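Local coordinates for protein putative rhamnosidase (Streptomyces avermitilis, PDB 3W5M) that hydrolyses terminal non-reducing alpha-L-rhamnose residues from alpha-L-rhamnosides such as plant flavonoid glycosides and gum arabic, at residues L27-A32 with V71-A76; R877-W882 with R896-Q901; T892-W897 with N912-Y917. One frame throughout, in Å; residues are numbered along the deposited sequence.

Overall arrangement
Contact 1 comes first along the chain, in the N-terminal immunoglobulin-like domain, where strands 26-32 and 73-74 pair antiparallel. Contacts 2 and 3 follow within the six-hairpin glycosidase domain, the (alpha/alpha)6-barrel, and are built from loops flanking the short helix 883-887 and leading on to helix 923-929. The centres of contacts 1 and 3 are about 38 Å apart, those of contacts 1 and 2 about 45 Å. Contacts 2 and 3, by contrast, have centres about 10 Å apart, share R896 and W897, and touch where S899 meets N912. Contact 3 holds residues of the rhamnose site; contact 2 ties its loop to the turn before helix 883-887; contact 1 lies far from the sites.

Contact 1: L27-A32 with V71-A76; sequences LSWPMA and VLVPYA
L27 and V73 pair as a hydrogen-bonded antiparallel couple. L27 N donates to V73 O at 2.7 Å, almost straight at 173°, and V73 N returns a bond to L27 O at 2.8 Å. L72 and V73 both face L27, which makes this a G1 beta bulge, with L72 in the left-handed backbone region (phi 59°, psi 44°). The extra N-H of the bulge does not go to waste: L72 N donates to S28 OG at 2.9 Å. An alanine in place of S28 would probably leave L72 N at the bulge without its mate.

The V73 side chain can be followed outward: its CB lies 3.8 Å from L27 O and the same distance from W29 CH2; CG1, anti to the backbone N, stays at 4.1 Å from W29 CH2, and CG2 comes in to 3.6 Å from that same carbon, meeting the ring obliquely. The far end of the indole is tied down separately, NE1 bonding to Q40, while strands 40-48 and 85-94 supply further neighbours for W29. The chemistry is therefore split: polar bonds set the register of the strand pairing and the bulge, and V73 with W29 ties strand 73-74 to the apolar interior of the immunoglobulin-like domain.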
loop_
_atom_site.group_PDB
_atom_site.type_symbol
_atom_site.label_atom_id
_atom_site.label_comp_id
_atom_site.label_asym_id
_atom_site.label_seq_id
_atom_site.Cartn_x
_atom_site.Cartn_y
_atom_site.Cartn_z
ATOM N N LEU A 27 -15.595 -20.015 -9.448
ATOM C CA LEU A 27 -15.939 -20.843 -8.294
ATOM C C LEU A 27 -14.813 -21.840 -8.042
ATOM O O LEU A 27 -14.198 -22.354 -9.003
ATOM C CB LEU A 27 -17.237 -21.603 -8.627
ATOM C CG LEU A 27 -18.451 -20.741 -9.013
ATOM C CD1 LEU A 27 -19.605 -21.655 -9.414
ATOM C CD2 LEU A 27 -18.851 -19.868 -7.850
ATOM N N SER A 28 -14.533 -22.129 -6.769
ATOM C CA SER A 28 -13.487 -23.088 -6.412
ATOM C C SER A 28 -13.971 -24.048 -5.337
ATOM O O SER A 28 -14.721 -23.640 -4.433
ATOM C CB SER A 28 -12.233 -22.371 -5.898
ATOM O OG SER A 28 -11.586 -21.620 -6.943
ATOM N N TRP A 29 -13.545 -25.301 -5.421
ATOM C CA TRP A 29 -13.932 -26.321 -4.419
ATOM C C TRP A 29 -12.762 -27.208 -3.977
ATOM O O TRP A 29 -12.573 -28.313 -4.486
ATOM C CB TRP A 29 -15.172 -27.134 -4.857
ATOM C CG TRP A 29 -15.154 -27.654 -6.286
ATOM C CD1 TRP A 29 -14.648 -28.847 -6.723
ATOM C CD2 TRP A 29 -15.703 -27.007 -7.441
ATOM N NE1 TRP A 29 -14.827 -28.964 -8.086
ATOM C CE2 TRP A 29 -15.472 -27.858 -8.547
ATOM C CE3 TRP A 29 -16.347 -25.778 -7.652
ATOM C CZ2 TRP A 29 -15.875 -27.536 -9.844
ATOM C CZ3 TRP A 29 -16.787 -25.471 -8.939
ATOM C CH2 TRP A 29 -16.528 -26.340 -10.024
ATOM N N PRO A 30 -11.971 -26.720 -3.008
ATOM C CA PRO A 30 -10.978 -27.610 -2.410
ATOM C C PRO A 30 -11.700 -28.872 -1.900
ATOM O O PRO A 30 -12.857 -28.793 -1.434
ATOM C CB PRO A 30 -10.424 -26.789 -1.230
ATOM C CG PRO A 30 -10.839 -25.365 -1.476
ATOM C CD PRO A 30 -12.094 -25.435 -2.299
ATOM N N MET A 31 -11.063 -30.025 -2.024
ATOM C CA MET A 31 -11.676 -31.259 -1.540
ATOM C C MET A 31 -10.783 -31.927 -0.491
ATOM O O MET A 31 -9.583 -31.699 -0.461
ATOM C CB MET A 31 -11.948 -32.207 -2.700
ATOM C CG MET A 31 -13.085 -31.772 -3.630
ATOM S SD MET A 31 -12.856 -32.502 -5.282
ATOM C CE MET A 31 -11.540 -31.473 -5.937
ATOM N N ALA A 32 -11.383 -32.737 0.376
ATOM C CA ALA A 32 -10.620 -33.467 1.398
ATOM C C ALA A 32 -10.969 -34.937 1.351
ATOM O O ALA A 32 -12.112 -35.301 1.075
ATOM C CB ALA A 32 -10.897 -32.900 2.787
ATOM N N VAL A 71 -10.779 -25.531 -9.569
ATOM C CA VAL A 71 -10.331 -24.225 -9.097
ATOM C C VAL A 71 -10.596 -23.177 -10.170
ATOM O O VAL A 71 -10.229 -23.363 -11.357
ATOM C CB VAL A 71 -8.836 -24.319 -8.657
ATOM C CG1 VAL A 71 -8.134 -22.975 -8.662
ATOM C CG2 VAL A 71 -8.740 -24.996 -7.281
ATOM N N LEU A 72 -11.244 -22.090 -9.757
ATOM C CA LEU A 72 -11.525 -20.902 -10.610
ATOM C C LEU A 72 -12.362 -21.253 -11.848
ATOM O O LEU A 72 -12.069 -20.811 -12.977
ATOM C CB LEU A 72 -10.225 -20.173 -11.015
ATOM C CG LEU A 72 -9.398 -19.623 -9.841
ATOM C CD1 LEU A 72 -8.045 -19.122 -10.345
ATOM C CD2 LEU A 72 -10.176 -18.527 -9.146
ATOM N N VAL A 73 -13.389 -22.070 -11.629
ATOM C CA VAL A 73 -14.323 -22.457 -12.701
ATOM C C VAL A 73 -15.365 -21.356 -12.869
ATOM O O VAL A 73 -16.095 -21.029 -11.915
ATOM C CB VAL A 73 -15.004 -23.810 -12.395
ATOM C CG1 VAL A 73 -15.981 -24.183 -13.521
ATOM C CG2 VAL A 73 -13.976 -24.890 -12.165
ATOM N N PRO A 74 -15.438 -20.734 -14.069
ATOM C CA PRO A 74 -16.367 -19.605 -14.226
ATOM C C PRO A 74 -17.820 -20.006 -14.240
ATOM O O PRO A 74 -18.219 -20.971 -14.927
ATOM C CB PRO A 74 -15.996 -18.980 -15.583
ATOM C CG PRO A 74 -15.089 -19.950 -16.246
ATOM C CD PRO A 74 -14.580 -20.941 -15.256
ATOM N N TYR A 75 -18.610 -19.275 -13.469
ATOM C CA TYR A 75 -20.067 -19.315 -13.618
ATOM C C TYR A 75 -20.443 -19.228 -15.091
ATOM O O TYR A 75 -19.971 -18.335 -15.799
ATOM C CB TYR A 75 -20.693 -18.167 -12.864
ATOM C CG TYR A 75 -22.190 -18.039 -13.091
ATOM C CD1 TYR A 75 -23.088 -18.884 -12.440
ATOM C CD2 TYR A 75 -22.700 -17.066 -13.962
ATOM C CE1 TYR A 75 -24.457 -18.764 -12.649
ATOM C CE2 TYR A 75 -24.071 -16.937 -14.185
ATOM C CZ TYR A 75 -24.944 -17.782 -13.526
ATOM O OH TYR A 75 -26.297 -17.654 -13.733
ATOM N N ALA A 76 -21.287 -20.144 -15.551
ATOM C CA ALA A 76 -21.696 -20.114 -16.977
ATOM C C ALA A 76 -23.187 -20.325 -17.160
ATOM O O ALA A 76 -23.627 -20.922 -18.135
ATOM C CB ALA A 76 -20.880 -21.109 -17.810
#

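Contact 2: R877-W882 with R896-Q901; sequences RTFPSW and RWDSIQ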
loop_
_atom_site.group_PDB
_atom_site.type_symbol
_atom_site.label_atom_id
_atom_site.label_comp_id
_atom_site.label_asym_id
_atom_site.label_seq_id
_atom_site.Cartn_x
_atom_site.Cartn_y
_atom_site.Cartn_z
ATOM N N ARG A 877 26.322 -13.995 8.341
ATOM C CA ARG A 877 25.904 -13.002 9.357
ATOM C C ARG A 877 26.617 -11.649 9.209
ATOM O O ARG A 877 26.168 -10.618 9.732
ATOM C CB ARG A 877 26.081 -13.564 10.765
ATOM C CG ARG A 877 25.081 -14.659 11.134
ATOM C CD ARG A 877 25.364 -15.222 12.520
ATOM N NE ARG A 877 25.392 -14.164 13.527
ATOM C CZ ARG A 877 25.864 -14.298 14.759
ATOM N NH1 ARG A 877 26.358 -15.462 15.167
ATOM N NH2 ARG A 877 25.852 -13.260 15.586
ATOM N N THR A 878 27.733 -11.629 8.495
ATOM C CA THR A 878 28.484 -10.391 8.364
ATOM C C THR A 878 28.018 -9.648 7.131
ATOM O O THR A 878 27.408 -10.246 6.253
ATOM C CB THR A 878 30.016 -10.645 8.319
ATOM O OG1 THR A 878 30.301 -11.556 7.253
ATOM C CG2 THR A 878 30.493 -11.247 9.641
ATOM N N PHE A 879 28.290 -8.346 7.062
ATOM C CA PHE A 879 27.822 -7.492 5.939
ATOM C C PHE A 879 28.548 -7.724 4.589
ATOM O O PHE A 879 29.762 -7.929 4.589
ATOM C CB PHE A 879 27.931 -6.006 6.323
ATOM C CG PHE A 879 27.769 -5.062 5.159
ATOM C CD1 PHE A 879 28.867 -4.680 4.389
ATOM C CD2 PHE A 879 26.513 -4.566 4.813
ATOM C CE1 PHE A 879 28.714 -3.840 3.287
ATOM C CE2 PHE A 879 26.360 -3.732 3.712
ATOM C CZ PHE A 879 27.454 -3.363 2.952
ATOM N N PRO A 880 27.819 -7.673 3.432
ATOM C CA PRO A 880 26.345 -7.633 3.239
ATOM C C PRO A 880 25.708 -9.019 3.279
ATOM O O PRO A 880 26.314 -10.008 2.828
ATOM C CB PRO A 880 26.194 -7.013 1.848
ATOM C CG PRO A 880 27.440 -7.411 1.131
ATOM C CD PRO A 880 28.523 -7.352 2.169
ATOM N N SER A 881 24.506 -9.095 3.841
ATOM C CA SER A 881 23.809 -10.367 4.014
ATOM C C SER A 881 22.388 -10.106 4.527
ATOM O O SER A 881 22.035 -8.958 4.793
ATOM C CB SER A 881 24.571 -11.301 4.957
ATOM O OG SER A 881 24.616 -10.818 6.299
ATOM N N TRP A 882 21.578 -11.158 4.606
ATOM C CA TRP A 882 20.291 -11.097 5.275
ATOM C C TRP A 882 20.491 -11.147 6.794
ATOM O O TRP A 882 19.692 -10.591 7.559
ATOM C CB TRP A 882 19.349 -12.223 4.776
ATOM C CG TRP A 882 19.003 -12.060 3.301
ATOM C CD1 TRP A 882 18.135 -11.154 2.756
ATOM C CD2 TRP A 882 19.545 -12.803 2.193
ATOM N NE1 TRP A 882 18.112 -11.277 1.384
ATOM C CE2 TRP A 882 18.969 -12.276 1.012
ATOM C CE3 TRP A 882 20.464 -13.854 2.085
ATOM C CZ2 TRP A 882 19.282 -12.770 -0.272
ATOM C CZ3 TRP A 882 20.772 -14.341 0.818
ATOM C CH2 TRP A 882 20.181 -13.800 -0.339
ATOM N N ARG A 896 18.308 -0.934 1.855
ATOM C CA ARG A 896 19.745 -1.069 1.488
ATOM C C ARG A 896 20.375 -2.188 2.284
ATOM O O ARG A 896 20.003 -2.424 3.427
ATOM C CB ARG A 896 20.508 0.224 1.814
ATOM C CG ARG A 896 20.127 1.438 0.989
ATOM C CD ARG A 896 20.730 2.694 1.620
ATOM N NE ARG A 896 20.383 3.935 0.941
ATOM C CZ ARG A 896 21.066 4.459 -0.074
ATOM N NH1 ARG A 896 22.139 3.844 -0.555
ATOM N NH2 ARG A 896 20.666 5.590 -0.631
ATOM N N TRP A 897 21.383 -2.852 1.726
ATOM C CA TRP A 897 22.118 -3.822 2.516
ATOM C C TRP A 897 22.727 -3.164 3.778
ATOM O O TRP A 897 22.841 -3.799 4.831
ATOM C CB TRP A 897 23.198 -4.493 1.641
ATOM C CG TRP A 897 22.610 -5.327 0.508
ATOM C CD1 TRP A 897 22.668 -5.055 -0.834
ATOM C CD2 TRP A 897 21.872 -6.554 0.640
ATOM N NE1 TRP A 897 22.022 -6.062 -1.545
ATOM C CE2 TRP A 897 21.549 -6.996 -0.666
ATOM C CE3 TRP A 897 21.485 -7.339 1.735
ATOM C CZ2 TRP A 897 20.810 -8.167 -0.900
ATOM C CZ3 TRP A 897 20.766 -8.512 1.507
ATOM C CH2 TRP A 897 20.440 -8.912 0.190
ATOM N N ASP A 898 23.048 -1.878 3.665
ATOM C CA ASP A 898 23.669 -1.115 4.764
ATOM C C ASP A 898 22.817 0.041 5.265
ATOM O O ASP A 898 23.352 1.102 5.550
ATOM C CB ASP A 898 25.009 -0.535 4.296
ATOM C CG ASP A 898 24.876 0.289 3.040
ATOM O OD1 ASP A 898 23.816 0.222 2.384
ATOM O OD2 ASP A 898 25.829 1.020 2.693
ATOM N N SER A 899 21.502 -0.135 5.377
ATOM C CA SER A 899 20.675 0.990 5.868
ATOM C C SER A 899 21.179 1.513 7.227
ATOM O O SER A 899 21.187 2.726 7.458
ATOM C CB SER A 899 19.184 0.630 5.895
ATOM O OG SER A 899 18.691 0.612 4.563
ATOM N N ILE A 900 21.587 0.594 8.105
ATOM C CA ILE A 900 22.515 0.898 9.194
ATOM C C ILE A 900 23.874 0.363 8.741
ATOM O O ILE A 900 23.986 -0.822 8.395
ATOM C CB ILE A 900 22.160 0.209 10.522
ATOM C CG1 ILE A 900 20.774 0.652 11.028
ATOM C CG2 ILE A 900 23.221 0.544 11.574
ATOM C CD1 ILE A 900 20.171 -0.245 12.103
ATOM N N GLN A 901 24.889 1.225 8.718
ATOM C CA GLN A 901 26.225 0.829 8.242
ATOM C C GLN A 901 27.053 0.129 9.320
ATOM O O GLN A 901 26.731 0.241 10.512
ATOM C CB GLN A 901 26.984 2.037 7.724
ATOM C CG GLN A 901 26.139 2.950 6.876
ATOM C CD GLN A 901 26.970 3.733 5.902
ATOM O OE1 GLN A 901 26.980 4.960 5.931
ATOM N NE2 GLN A 901 27.685 3.029 5.033
HETATM O O HOH W 1 23.483 -6.485 4.772
#
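W897 reaches between P880 and W882, and its indole carries most of the tight packing. The far edge of its six-membered ring points at one face of W882 in a T-shaped (edge-to-face) pair, centroids 5.1 Å apart and planes at 72°; W897 CH2 comes within 3.5 Å of W882 NE1. The two side chains run side by side, pointing the same way. W882 NE1 has its hydrogen-bond partner elsewhere, in Y919 O, as W897 NE1 has in T849 O. Along the same indole, S881 O sits at the edge, near the ring plane, 3.5 Å from W897 CE3. Nearer the backbone, P880 CB touches W897 CB at 3.9 Å. Y919 stacks on W897, and helix 854-863 packs against both tryptophans.

The F879 side, in contrast to these buried residues, is partly open to solvent. F879 has CG anti to the backbone N (chi1 167°), which still brings CE2 of its ring within 3.5 Å of D898 CB. The carboxylate of D898 is engaged elsewhere, OD2 accepting from Q907. P880 CD sits over one face of the phenyl ring, and the W897 carbonyl carbon meets its edge.

Where the two backbones stay apart, a water joins them: it accepts from S881 N at 3.0 Å and donates to W897 O at 2.8 Å. S881 OG meanwhile donates to T878 O and caps Y884 N at the start of helix 883-887. The contact thus joins the turn before that helix to the type I turn R896-S899 of the catalytic (alpha/alpha)6-barrel domain, directly after E895, the inferred proton acceptor. Its grip is mainly apolar and aromatic, with the water bridging two backbone polar groups and each indole N-H satisfied by a carbonyl outside the two segments.

Contact 3: T892-W897 with N912-Y917; sequences TMWERW and NSFNHY. With TRS (2-amino-2-hydroxymethyl-propane-1,3-diol), chain D.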
loop_
_atom_site.group_PDB
_atom_site.type_symbol
_atom_site.label_atom_id
_atom_site.label_comp_id
_atom_site.label_asym_id
_atom_site.label_seq_id
_atom_site.Cartn_x
_atom_site.Cartn_y
_atom_site.Cartn_z
ATOM N N THR A 892 11.936 -6.106 9.708
ATOM C CA THR A 892 11.432 -6.001 8.342
ATOM C C THR A 892 12.664 -6.028 7.458
ATOM O O THR A 892 13.780 -6.124 7.981
ATOM C CB THR A 892 10.665 -4.695 8.076
ATOM O OG1 THR A 892 11.445 -3.556 8.497
ATOM C CG2 THR A 892 9.317 -4.692 8.779
ATOM N N MET A 893 12.478 -5.965 6.138
ATOM C CA MET A 893 13.607 -5.911 5.213
ATOM C C MET A 893 13.923 -4.465 4.936
ATOM O O MET A 893 13.014 -3.639 4.731
ATOM C CB MET A 893 13.329 -6.646 3.891
ATOM C CG MET A 893 12.721 -8.027 4.081
ATOM S SD MET A 893 13.597 -9.119 5.195
ATOM C CE MET A 893 15.014 -9.372 4.115
ATOM N N TRP A 894 15.213 -4.137 4.916
ATOM C CA TRP A 894 15.623 -2.752 4.628
ATOM C C TRP A 894 15.789 -2.452 3.149
ATOM O O TRP A 894 16.079 -3.366 2.349
ATOM C CB TRP A 894 16.956 -2.436 5.328
ATOM C CG TRP A 894 16.982 -2.640 6.791
ATOM C CD1 TRP A 894 15.918 -2.727 7.653
ATOM C CD2 TRP A 894 18.164 -2.715 7.595
ATOM N NE1 TRP A 894 16.382 -2.880 8.952
ATOM C CE2 TRP A 894 17.754 -2.864 8.937
ATOM C CE3 TRP A 894 19.536 -2.674 7.302
ATOM C CZ2 TRP A 894 18.679 -2.997 9.997
ATOM C CZ3 TRP A 894 20.459 -2.788 8.358
ATOM C CH2 TRP A 894 20.019 -2.937 9.684
ATOM N N GLU A 895 15.658 -1.177 2.786
ATOM C CA GLU A 895 15.892 -0.736 1.429
ATOM C C GLU A 895 17.324 -1.044 0.950
ATOM O O GLU A 895 17.508 -1.336 -0.234
ATOM C CB GLU A 895 15.652 0.760 1.286
ATOM C CG GLU A 895 15.633 1.285 -0.148
ATOM C CD GLU A 895 15.184 2.741 -0.240
ATOM O OE1 GLU A 895 15.228 3.444 0.805
ATOM O OE2 GLU A 895 14.800 3.191 -1.357
ATOM N N ARG A 896 18.308 -0.934 1.855
ATOM C CA ARG A 896 19.745 -1.069 1.488
ATOM C C ARG A 896 20.375 -2.188 2.284
ATOM O O ARG A 896 20.003 -2.424 3.427
ATOM C CB ARG A 896 20.508 0.224 1.814
ATOM C CG ARG A 896 20.127 1.438 0.989
ATOM C CD ARG A 896 20.730 2.694 1.620
ATOM N NE ARG A 896 20.383 3.935 0.941
ATOM C CZ ARG A 896 21.066 4.459 -0.074
ATOM N NH1 ARG A 896 22.139 3.844 -0.555
ATOM N NH2 ARG A 896 20.666 5.590 -0.631
ATOM N N TRP A 897 21.383 -2.852 1.726
ATOM C CA TRP A 897 22.118 -3.822 2.516
ATOM C C TRP A 897 22.727 -3.164 3.778
ATOM O O TRP A 897 22.841 -3.799 4.831
ATOM C CB TRP A 897 23.198 -4.493 1.641
ATOM C CG TRP A 897 22.610 -5.327 0.508
ATOM C CD1 TRP A 897 22.668 -5.055 -0.834
ATOM C CD2 TRP A 897 21.872 -6.554 0.640
ATOM N NE1 TRP A 897 22.022 -6.062 -1.545
ATOM C CE2 TRP A 897 21.549 -6.996 -0.666
ATOM C CE3 TRP A 897 21.485 -7.339 1.735
ATOM C CZ2 TRP A 897 20.810 -8.167 -0.900
ATOM C CZ3 TRP A 897 20.766 -8.512 1.507
ATOM C CH2 TRP A 897 20.440 -8.912 0.190
ATOM N N ASN A 912 16.595 6.268 2.404
ATOM C CA ASN A 912 16.949 5.189 3.314
ATOM C C ASN A 912 15.809 4.622 4.149
ATOM O O ASN A 912 15.675 4.928 5.348
ATOM C CB ASN A 912 18.095 5.602 4.257
ATOM C CG ASN A 912 18.697 4.413 4.966
ATOM O OD1 ASN A 912 18.795 3.333 4.387
ATOM N ND2 ASN A 912 19.090 4.588 6.232
ATOM N N SER A 913 15.049 3.720 3.555
ATOM C CA SER A 913 13.906 3.090 4.241
ATOM C C SER A 913 14.287 1.796 4.993
ATOM O O SER A 913 15.181 1.041 4.565
ATOM C CB SER A 913 12.785 2.856 3.212
ATOM O OG SER A 913 12.092 1.636 3.457
ATOM N N PHE A 914 13.628 1.546 6.124
ATOM C CA PHE A 914 13.820 0.297 6.846
ATOM C C PHE A 914 12.709 -0.726 6.615
ATOM O O PHE A 914 12.565 -1.678 7.387
ATOM C CB PHE A 914 14.043 0.561 8.334
ATOM C CG PHE A 914 15.281 1.357 8.599
ATOM C CD1 PHE A 914 15.251 2.746 8.536
ATOM C CD2 PHE A 914 16.499 0.717 8.808
ATOM C CE1 PHE A 914 16.412 3.486 8.746
ATOM C CE2 PHE A 914 17.665 1.445 9.018
ATOM C CZ PHE A 914 17.620 2.829 8.976
ATOM N N ASN A 915 11.947 -0.537 5.537
ATOM C CA ASN A 915 10.805 -1.401 5.239
ATOM C C ASN A 915 10.467 -1.401 3.727
ATOM O O ASN A 915 9.438 -0.881 3.312
ATOM C CB ASN A 915 9.583 -0.948 6.091
ATOM C CG ASN A 915 8.524 -2.030 6.254
ATOM O OD1 ASN A 915 8.597 -3.111 5.666
ATOM N ND2 ASN A 915 7.523 -1.746 7.095
ATOM N N HIS A 916 11.374 -1.941 2.910
ATOM C CA HIS A 916 11.142 -2.247 1.489
ATOM C C HIS A 916 11.137 -3.765 1.358
ATOM O O HIS A 916 12.038 -4.420 1.885
ATOM C CB HIS A 916 12.317 -1.771 0.643
ATOM C CG HIS A 916 12.172 -0.390 0.086
ATOM N ND1 HIS A 916 12.176 0.738 0.885
ATOM C CD2 HIS A 916 12.109 0.054 -1.193
ATOM C CE1 HIS A 916 12.080 1.814 0.127
ATOM N NE2 HIS A 916 12.038 1.430 -1.138
ATOM N N TYR A 917 10.165 -4.353 0.656
ATOM C CA TYR A 917 10.148 -5.805 0.590
ATOM C C TYR A 917 11.151 -6.444 -0.396
ATOM O O TYR A 917 11.329 -7.660 -0.361
ATOM C CB TYR A 917 8.734 -6.392 0.349
ATOM C CG TYR A 917 7.898 -5.749 -0.730
ATOM C CD1 TYR A 917 8.365 -5.594 -2.045
ATOM C CD2 TYR A 917 6.613 -5.342 -0.445
ATOM C CE1 TYR A 917 7.574 -5.006 -3.026
ATOM C CE2 TYR A 917 5.812 -4.766 -1.408
ATOM C CZ TYR A 917 6.287 -4.601 -2.694
ATOM O OH TYR A 917 5.469 -4.020 -3.622
HETATM C C TRS D . 12.992 2.700 -5.459
HETATM C C1 TRS D . 11.859 2.317 -4.486
HETATM C C2 TRS D . 13.385 1.496 -6.331
HETATM C C3 TRS D . 14.199 3.269 -4.716
HETATM N N TRS D . 12.476 3.765 -6.344
HETATM O O1 TRS D . 11.652 3.348 -3.492
HETATM O O2 TRS D . 12.248 1.051 -7.106
HETATM O O3 TRS D . 14.724 2.318 -3.790
HETATM O O HOH W 2 14.394 -4.705 0.559
#
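E895 and H916 come together through their torsions: E895 CG is anti to the backbone N (chi1 -170°) and the chain runs on extended, while H916 chi1 of -92° lays one face of its imidazole against the glutamate chain. The side chains lie side by side, E895 CG standing over the ring centre at 3.6 Å in a CH-pi contact, with carboxylate and ring planes only 17° apart. OE1 of E895 accepts from S913 N at 2.8 Å and also takes a salt bridge from R634; OE2 accepts at 2.6 Å from O3 of a Tris molecule, probably from the crystallisation liquor, that occupies the site. H916 NE2 donates nearly straight to Tris O1 at 3.1 Å.

At its other nitrogen, H916 ND1 shares a hydrogen bond with S913 OG at 2.7 Å. That same hydroxyl accepts from N915 N, which makes an ST turn, so S913 acts as second shell to the histidine while its backbone N holds the glutamate. This is the rhamnose pocket of the (alpha/alpha)6-barrel: H916 binds the sugar, E895 is the inferred proton acceptor, and D630, D643 and W695 of the same site bond to the Tris as well.

In the backbone, E895 N donates to S913 O at 2.9 Å and H916 N to M893 O at 3.0 Å. F914 and W894 form a T-shaped (edge-to-face) pair, F914 CD2 lying 3.6 Å from W894 NE1.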